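Local coordinates for post-proline cleaving enzyme (Rickettsia typhi, PDB 4HVT), which probably acts as a serine-type oligopeptidase, cleaving peptides on the carboxyl side of proline residues, at residues Gly172-Leu183 against Trp221-Lys229. Numbering follows the deposited sequence.
Sequences GFEPITNSGKLL and WKRGESIEK. With EDO (1,2-ethanediol), chain B.
Neighbouring sheets of a beta-propeller meet where Phe173 sets its edge against the face of Trp221. This T-shaped pair, with ring planes 72° apart, brings Phe173 CD1 within 3.7 Å of Trp221 CE3. The indole reaches toward 172-183 with its CG anti to the backbone N (chi1 -167°), and its CH2 edge approaches Glu174 O at 3.2 Å. Ile227 CG1 packs on the opposite indole face, while Ile227 CD1 lies 3.7 Å from Pro175 CA and meets Leu183 CD1 tip to tip. The loop 172-183 joins strands 167-168 and 185-186, both paired with strand 155-162 of one sheet, whereas 221-229 continues from strand 217-222 of the next, as expected of adjacent blades in a prolyl oligopeptidase propeller. Across this seam the Arg223 guanidinium, one face covered by Phe173 CE2, is anchored by Glu160, Asp196 and the carbonyl of Lys195. Ethanediol, probably from the crystallisation liquor, lies over faces of both aromatic rings. Farther out, Asn178 N donates to the syn lone pair of Glu228 OE2 (2.8 Å, 167°). Between the two ends of the contact, a water bridges Ile176 O and Ile227 N.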
# COMPACT_ATOMS: atom_id res chain seq x y z
N GLY A 172 27.19 8.39 12.96
CA GLY A 172 26.00 7.87 13.60
C GLY A 172 25.55 6.56 13.01
O GLY A 172 26.21 6.02 12.12
N PHE A 173 24.42 6.04 13.49
CA PHE A 173 23.85 4.81 12.94
C PHE A 173 23.53 4.90 11.44
O PHE A 173 22.70 5.72 11.03
CB PHE A 173 22.62 4.38 13.72
CG PHE A 173 22.92 3.86 15.10
CD1 PHE A 173 23.51 2.61 15.27
CD2 PHE A 173 22.54 4.58 16.22
CE1 PHE A 173 23.76 2.16 16.51
CE2 PHE A 173 22.79 4.09 17.52
CZ PHE A 173 23.38 2.88 17.64
N GLU A 174 24.17 4.03 10.67
CA GLU A 174 24.03 3.95 9.19
C GLU A 174 24.69 2.62 8.86
O GLU A 174 25.81 2.38 9.35
CB GLU A 174 24.82 5.08 8.57
CG GLU A 174 24.83 5.02 7.06
CD GLU A 174 25.77 6.03 6.43
OE1 GLU A 174 26.70 6.51 7.10
OE2 GLU A 174 25.58 6.30 5.21
N PRO A 175 24.01 1.76 8.08
CA PRO A 175 24.53 0.42 7.94
C PRO A 175 25.66 0.30 6.92
O PRO A 175 25.43 -0.15 5.82
CB PRO A 175 23.31 -0.38 7.53
CG PRO A 175 22.49 0.58 6.74
CD PRO A 175 22.70 1.90 7.45
N ILE A 176 26.85 0.64 7.33
CA ILE A 176 28.04 0.61 6.50
C ILE A 176 29.10 -0.28 7.12
O ILE A 176 29.25 -0.35 8.35
CB ILE A 176 28.62 2.01 6.25
CG1 ILE A 176 28.97 2.76 7.53
CG2 ILE A 176 27.59 2.85 5.51
CD1 ILE A 176 29.91 3.95 7.32
N THR A 177 29.85 -0.98 6.28
CA THR A 177 30.92 -1.79 6.79
C THR A 177 32.18 -1.01 7.17
O THR A 177 32.27 0.19 6.96
CB THR A 177 31.34 -2.84 5.74
OG1 THR A 177 32.10 -2.20 4.71
CG2 THR A 177 30.14 -3.58 5.14
N ASN A 178 33.20 -1.72 7.67
CA ASN A 178 34.47 -1.08 7.98
C ASN A 178 35.28 -0.57 6.74
O ASN A 178 36.29 0.13 6.92
CB ASN A 178 35.32 -1.95 8.94
CG ASN A 178 35.68 -3.29 8.34
OD1 ASN A 178 35.66 -3.42 7.14
ND2 ASN A 178 35.97 -4.29 9.17
N SER A 179 34.84 -0.86 5.52
CA SER A 179 35.38 -0.19 4.34
C SER A 179 34.55 0.99 3.87
O SER A 179 34.92 1.68 2.91
CB SER A 179 35.46 -1.21 3.18
OG SER A 179 34.16 -1.53 2.79
N GLY A 180 33.42 1.24 4.53
CA GLY A 180 32.47 2.24 4.08
C GLY A 180 31.38 1.72 3.19
O GLY A 180 30.50 2.49 2.76
N LYS A 181 31.37 0.42 2.94
CA LYS A 181 30.37 -0.13 2.02
C LYS A 181 28.96 -0.11 2.66
O LYS A 181 28.74 -0.61 3.74
CB LYS A 181 30.79 -1.56 1.67
CG LYS A 181 29.77 -2.41 0.92
CD LYS A 181 29.98 -2.36 -0.55
CE LYS A 181 28.74 -2.86 -1.33
NZ LYS A 181 28.86 -2.46 -2.72
N LEU A 182 28.00 0.43 1.94
CA LEU A 182 26.62 0.53 2.42
C LEU A 182 25.85 -0.77 2.17
O LEU A 182 25.83 -1.31 1.02
CB LEU A 182 25.93 1.65 1.67
CG LEU A 182 24.45 1.95 2.07
CD1 LEU A 182 24.36 2.51 3.47
CD2 LEU A 182 23.80 2.93 1.14
N LEU A 183 25.24 -1.28 3.24
CA LEU A 183 24.49 -2.50 3.18
C LEU A 183 23.00 -2.15 3.03
O LEU A 183 22.51 -1.23 3.69
CB LEU A 183 24.73 -3.29 4.43
CG LEU A 183 26.20 -3.68 4.66
CD1 LEU A 183 26.32 -4.20 6.08
CD2 LEU A 183 26.67 -4.70 3.67
N TRP A 221 22.68 -3.40 17.73
CA TRP A 221 23.88 -2.64 17.38
C TRP A 221 24.02 -1.45 18.31
O TRP A 221 23.05 -0.64 18.47
CB TRP A 221 23.80 -2.20 15.92
CG TRP A 221 25.08 -1.67 15.33
CD1 TRP A 221 26.36 -1.92 15.75
CD2 TRP A 221 25.19 -0.88 14.14
NE1 TRP A 221 27.25 -1.25 14.96
CE2 TRP A 221 26.55 -0.60 13.96
CE3 TRP A 221 24.27 -0.35 13.25
CZ2 TRP A 221 27.03 0.14 12.86
CZ3 TRP A 221 24.74 0.44 12.19
CH2 TRP A 221 26.11 0.67 12.03
N LYS A 222 25.20 -1.33 18.90
CA LYS A 222 25.58 -0.32 19.88
C LYS A 222 26.36 0.80 19.25
O LYS A 222 27.22 0.60 18.36
CB LYS A 222 26.45 -0.97 21.00
CG LYS A 222 25.77 -2.05 21.82
CD LYS A 222 26.80 -2.82 22.68
CE LYS A 222 27.50 -1.99 23.71
NZ LYS A 222 26.46 -1.53 24.65
N ARG A 223 26.07 1.99 19.71
CA ARG A 223 26.76 3.18 19.28
C ARG A 223 28.25 3.05 19.51
O ARG A 223 28.70 2.52 20.55
CB ARG A 223 26.19 4.45 19.97
CG ARG A 223 26.76 5.73 19.42
CD ARG A 223 26.14 6.99 20.03
NE ARG A 223 24.70 7.08 19.90
CZ ARG A 223 24.05 7.42 18.80
NH1 ARG A 223 24.72 7.74 17.69
NH2 ARG A 223 22.74 7.44 18.81
N GLY A 224 29.00 3.47 18.50
CA GLY A 224 30.44 3.53 18.53
C GLY A 224 31.13 2.29 18.01
O GLY A 224 32.34 2.34 17.82
N GLU A 225 30.39 1.19 17.87
CA GLU A 225 30.95 -0.09 17.41
C GLU A 225 30.75 -0.30 15.92
O GLU A 225 29.75 0.07 15.37
CB GLU A 225 30.29 -1.26 18.11
CG GLU A 225 30.49 -1.21 19.62
CD GLU A 225 30.00 -2.46 20.36
OE1 GLU A 225 29.47 -3.45 19.72
OE2 GLU A 225 30.14 -2.39 21.61
N SER A 226 31.74 -0.93 15.27
CA SER A 226 31.61 -1.31 13.87
C SER A 226 30.43 -2.25 13.70
O SER A 226 30.11 -3.02 14.60
CB SER A 226 32.89 -2.02 13.39
OG SER A 226 32.78 -2.35 12.02
N ILE A 227 29.81 -2.24 12.53
CA ILE A 227 28.65 -3.08 12.25
C ILE A 227 29.04 -4.56 12.25
O ILE A 227 28.22 -5.43 12.53
CB ILE A 227 27.97 -2.71 10.91
CG1 ILE A 227 26.52 -3.17 10.90
CG2 ILE A 227 28.66 -3.43 9.75
CD1 ILE A 227 25.74 -2.54 9.78
N GLU A 228 30.30 -4.84 12.01
CA GLU A 228 30.85 -6.18 12.18
C GLU A 228 30.80 -6.71 13.57
O GLU A 228 30.93 -7.95 13.75
CB GLU A 228 32.32 -6.23 11.70
CG GLU A 228 32.39 -6.07 10.19
CD GLU A 228 32.43 -4.63 9.69
OE1 GLU A 228 32.33 -3.73 10.57
OE2 GLU A 228 32.68 -4.41 8.45
N LYS A 229 30.66 -5.84 14.54
CA LYS A 229 30.52 -6.22 15.93
C LYS A 229 29.07 -6.42 16.39
O LYS A 229 28.81 -6.87 17.52
CB LYS A 229 31.25 -5.21 16.79
CG LYS A 229 32.77 -5.27 16.57
CD LYS A 229 33.50 -4.48 17.66
CE LYS A 229 34.99 -4.75 17.61
NZ LYS A 229 35.77 -3.56 18.06
C1 EDO B . 26.93 4.22 15.29
O1 EDO B . 27.78 4.86 16.25
C2 EDO B . 27.16 2.71 15.37
O2 EDO B . 28.49 2.49 14.87
O HOH W 1 30.08 0.46 10.89
O HOH W 2 35.32 -4.60 12.48